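Local structure of phenylalanine--tRNA ligase beta subunit (Pyrococcus horikoshii, 2CXI) at residues V91-K96 / V264-K269. The protein is the beta subunit of an alpha2-beta2 synthetase that charges tRNA(Phe) with phenylalanine at the expense of ATP, here an N-terminal fragment. Residues are numbered along the deposited sequence; the frame is centred on the assembly and turned at random.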
ATOM      1  N   VAL A  91     -12.737   1.945   6.373  1.00 15.08           N
ATOM      2  CA  VAL A  91     -13.476   3.175   6.049  1.00 15.04           C
ATOM      3  C   VAL A  91     -12.995   4.286   6.983  1.00 15.03           C
ATOM      4  O   VAL A  91     -12.910   4.080   8.169  1.00 15.97           O
ATOM      5  CB  VAL A  91     -15.023   2.997   6.204  1.00 15.25           C
ATOM      6  CG1 VAL A  91     -15.799   4.302   5.851  1.00 15.87           C
ATOM      7  CG2 VAL A  91     -15.472   1.801   5.390  1.00 14.01           C
ATOM      8  N   TYR A  92     -12.701   5.457   6.421  1.00 16.03           N
ATOM      9  CA  TYR A  92     -12.300   6.617   7.223  1.00 16.07           C
ATOM     10  C   TYR A  92     -13.456   7.562   7.414  1.00 17.20           C
ATOM     11  O   TYR A  92     -14.105   7.946   6.435  1.00 16.99           O
ATOM     12  CB  TYR A  92     -11.147   7.342   6.535  1.00 16.78           C
ATOM     13  CG  TYR A  92      -9.948   6.441   6.396  1.00 16.87           C
ATOM     14  CD1 TYR A  92      -9.042   6.298   7.468  1.00 18.15           C
ATOM     15  CD2 TYR A  92      -9.718   5.708   5.210  1.00 17.26           C
ATOM     16  CE1 TYR A  92      -7.935   5.458   7.348  1.00 18.02           C
ATOM     17  CE2 TYR A  92      -8.592   4.873   5.084  1.00 16.44           C
ATOM     18  CZ  TYR A  92      -7.699   4.782   6.158  1.00 16.75           C
ATOM     19  OH  TYR A  92      -6.600   3.942   6.089  1.00 18.20           O
ATOM     20  N   VAL A  93     -13.733   7.900   8.675  1.00 17.15           N
ATOM     21  CA  VAL A  93     -14.727   8.943   9.001  1.00 17.23           C
ATOM     22  C   VAL A  93     -14.095  10.286   9.387  1.00 18.06           C
ATOM     23  O   VAL A  93     -13.396  10.394  10.411  1.00 18.69           O
ATOM     24  CB  VAL A  93     -15.723   8.450  10.100  1.00 17.34           C
ATOM     25  CG1 VAL A  93     -16.774   9.536  10.418  1.00 17.23           C
ATOM     26  CG2 VAL A  93     -16.370   7.172   9.636  1.00 16.86           C
ATOM     27  N   ASP A  94     -14.351  11.289   8.546  1.00 18.39           N
ATOM     28  CA  ASP A  94     -13.812  12.643   8.695  1.00 20.08           C
ATOM     29  C   ASP A  94     -14.274  13.356   9.971  1.00 21.06           C
ATOM     30  O   ASP A  94     -15.492  13.491  10.235  1.00 20.15           O
ATOM     31  CB  ASP A  94     -14.271  13.449   7.488  1.00 18.41           C
ATOM     32  CG  ASP A  94     -13.527  14.739   7.314  1.00 19.79           C
ATOM     33  OD1 ASP A  94     -12.722  15.155   8.193  1.00 16.57           O
ATOM     34  OD2 ASP A  94     -13.713  15.410   6.301  1.00 19.25           O
ATOM     35  N   GLU A  95     -13.314  13.819  10.779  1.00 21.95           N
ATOM     36  CA  GLU A  95     -13.656  14.563  11.994  1.00 23.56           C
ATOM     37  C   GLU A  95     -14.388  15.839  11.682  1.00 21.63           C
ATOM     38  O   GLU A  95     -15.146  16.342  12.507  1.00 21.70           O
ATOM     39  CB  GLU A  95     -12.418  14.867  12.855  1.00 24.11           C
ATOM     40  CG  GLU A  95     -11.400  15.804  12.224  1.00 27.86           C
ATOM     41  CD  GLU A  95     -10.237  16.106  13.180  1.00 30.08           C
ATOM     42  OE1 GLU A  95     -10.375  15.844  14.415  1.00 38.10           O
ATOM     43  OE2 GLU A  95      -9.185  16.591  12.693  1.00 38.53           O
ATOM     44  N   LYS A  96     -14.209  16.344  10.473  1.00 21.47           N
ATOM     45  CA  LYS A  96     -14.870  17.577  10.049  1.00 21.97           C
ATOM     46  C   LYS A  96     -16.378  17.389   9.892  1.00 20.83           C
ATOM     47  O   LYS A  96     -17.123  18.369   9.751  1.00 20.63           O
ATOM     48  CB  LYS A  96     -14.285  18.098   8.750  1.00 22.39           C
ATOM     49  CG  LYS A  96     -12.803  18.510   8.855  1.00 27.32           C
ATOM     50  CD  LYS A  96     -12.494  19.491   7.713  1.00 35.48           C
ATOM     51  CE  LYS A  96     -10.990  19.481   7.364  1.00 40.42           C
ATOM     52  NZ  LYS A  96     -10.177  18.725   8.394  1.00 42.59           N
ATOM     53  N   VAL A 264     -15.762  -4.397   9.082  1.00 17.94           N
ATOM     54  CA  VAL A 264     -14.834  -3.453   8.498  1.00 19.01           C
ATOM     55  C   VAL A 264     -14.233  -2.629   9.650  1.00 19.23           C
ATOM     56  O   VAL A 264     -14.827  -2.540  10.752  1.00 18.92           O
ATOM     57  CB  VAL A 264     -15.429  -2.588   7.311  1.00 20.91           C
ATOM     58  CG1 VAL A 264     -16.600  -3.273   6.556  1.00 20.00           C
ATOM     59  CG2 VAL A 264     -15.759  -1.204   7.695  1.00 21.35           C
ATOM     60  N   ARG A 265     -13.031  -2.101   9.405  1.00 16.87           N
ATOM     61  CA  ARG A 265     -12.311  -1.231  10.351  1.00 18.82           C
ATOM     62  C   ARG A 265     -12.719   0.202  10.068  1.00 16.57           C
ATOM     63  O   ARG A 265     -12.560   0.691   8.954  1.00 15.78           O
ATOM     64  CB  ARG A 265     -10.789  -1.428  10.122  1.00 19.16           C
ATOM     65  CG  ARG A 265      -9.875  -0.711  11.070  1.00 23.04           C
ATOM     66  CD  ARG A 265      -8.381  -1.175  10.921  1.00 23.40           C
ATOM     67  NE  ARG A 265      -7.812  -0.465   9.821  1.00 33.14           N
ATOM     68  CZ  ARG A 265      -6.999   0.584   9.901  1.00 33.14           C
ATOM     69  NH1 ARG A 265      -6.540   1.056  11.057  1.00 33.09           N
ATOM     70  NH2 ARG A 265      -6.619   1.139   8.772  1.00 31.54           N
ATOM     71  N   VAL A 266     -13.277   0.882  11.065  1.00 16.49           N
ATOM     72  CA  VAL A 266     -13.776   2.202  10.839  1.00 15.47           C
ATOM     73  C   VAL A 266     -12.910   3.149  11.677  1.00 16.66           C
ATOM     74  O   VAL A 266     -12.942   3.079  12.909  1.00 17.48           O
ATOM     75  CB  VAL A 266     -15.251   2.384  11.223  1.00 15.23           C
ATOM     76  CG1 VAL A 266     -15.774   3.757  10.727  1.00 12.28           C
ATOM     77  CG2 VAL A 266     -16.130   1.223  10.675  1.00 15.17           C
ATOM     78  N   VAL A 267     -12.206   4.028  10.980  1.00 16.43           N
ATOM     79  CA  VAL A 267     -11.175   4.918  11.557  1.00 16.69           C
ATOM     80  C   VAL A 267     -11.687   6.352  11.710  1.00 15.89           C
ATOM     81  O   VAL A 267     -11.996   7.090  10.725  1.00 17.19           O
ATOM     82  CB  VAL A 267      -9.824   4.807  10.749  1.00 16.12           C
ATOM     83  CG1 VAL A 267      -8.655   5.621  11.444  1.00 19.26           C
ATOM     84  CG2 VAL A 267      -9.414   3.394  10.621  1.00 13.36           C
ATOM     85  N   TYR A 268     -11.805   6.750  12.963  1.00 15.74           N
ATOM     86  CA  TYR A 268     -12.125   8.106  13.327  1.00 17.70           C
ATOM     87  C   TYR A 268     -10.825   8.807  13.748  1.00 19.06           C
ATOM     88  O   TYR A 268      -9.807   8.163  13.862  1.00 18.30           O
ATOM     89  CB  TYR A 268     -13.120   8.103  14.485  1.00 18.26           C
ATOM     90  CG  TYR A 268     -14.548   7.696  14.113  1.00 18.59           C
ATOM     91  CD1 TYR A 268     -14.861   6.360  13.830  1.00 18.01           C
ATOM     92  CD2 TYR A 268     -15.568   8.660  14.028  1.00 21.13           C
ATOM     93  CE1 TYR A 268     -16.205   5.973  13.504  1.00 16.54           C
ATOM     94  CE2 TYR A 268     -16.896   8.291  13.676  1.00 16.59           C
ATOM     95  CZ  TYR A 268     -17.183   6.961  13.425  1.00 16.32           C
ATOM     96  OH  TYR A 268     -18.476   6.611  13.121  1.00 15.78           O
ATOM     97  N   LYS A 269     -10.849  10.111  13.961  1.00 21.33           N
ATOM     98  CA  LYS A 269      -9.626  10.808  14.365  1.00 24.57           C
ATOM     99  C   LYS A 269      -9.069  10.235  15.673  1.00 25.82           C
ATOM    100  O   LYS A 269      -7.896   9.889  15.711  1.00 26.04           O
ATOM    101  CB  LYS A 269      -9.812  12.330  14.445  1.00 25.70           C
ATOM    102  CG  LYS A 269      -8.545  13.117  14.822  1.00 28.55           C
ATOM    103  CD  LYS A 269      -7.438  12.951  13.758  1.00 34.70           C
ATOM    104  CE  LYS A 269      -6.159  13.723  14.130  1.00 36.28           C
ATOM    105  NZ  LYS A 269      -6.448  15.196  14.271  1.00 40.79           N
TER
HETATM  106  O   HOH W   1      -5.234   3.510   8.386  1.00 20.21           O
HETATM  107  O   HOH W   2     -13.229  11.269  13.025  1.00 20.60           O
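Parallel strands 84-93 and 260-267 lie side by side in the mixed beta-sheet of the B3/4 region, where Val-91 pairs with Val-266 and Tyr-92 with Val-267. Three backbone hydrogen bonds join them: Val-91 N gives to Arg-265 O, Val-267 N to Val-91 O, and Val-93 N to Val-267 O at 2.8 Å. Beyond the last, the two backbones draw apart, and a water bridges Val-93 O and Lys-269 N. Val-93 packs against two residues of 264-269. Its CB sits over the centre of the Tyr-268 ring, a CH-pi contact 3.8 Å from the centroid and 13° off the normal, while CG1, anti to its backbone N, approaches Tyr-268 CE2 (3.5 Å) and CG2 reaches Val-266 CG1 (3.6 Å). Val-91, Val-264 and Val-266 all touch Tyr-106 of strand 103-110, which runs antiparallel to 260-267 in the same sheet. The Tyr-268 hydroxyl hydrogen-bonds to Gly-104 O of that strand. An alanine in place of Tyr-268 would probably leave a gap beside Val-93 and Gly-104 O without this hydroxyl partner. On the face bearing Tyr-92 and Val-267, the two side chains run side by side, with Tyr-92 CD1 3.7 Å from Val-267 CB. The O of a water lies 2.7 Å from Tyr-92 OH and 2.8 Å from Arg-265 NH2, in the plane of each flat group, and the two planes stand 88° apart. Tyr-92 OH also hydrogen-bonds to Ser-18 N of the second subunit, and Arg-265 forms a salt bridge with Glu-272. Farther along the two chains, Glu-95 OE2 and Lys-269 NZ make a long, weak salt bridge at 3.5 Å.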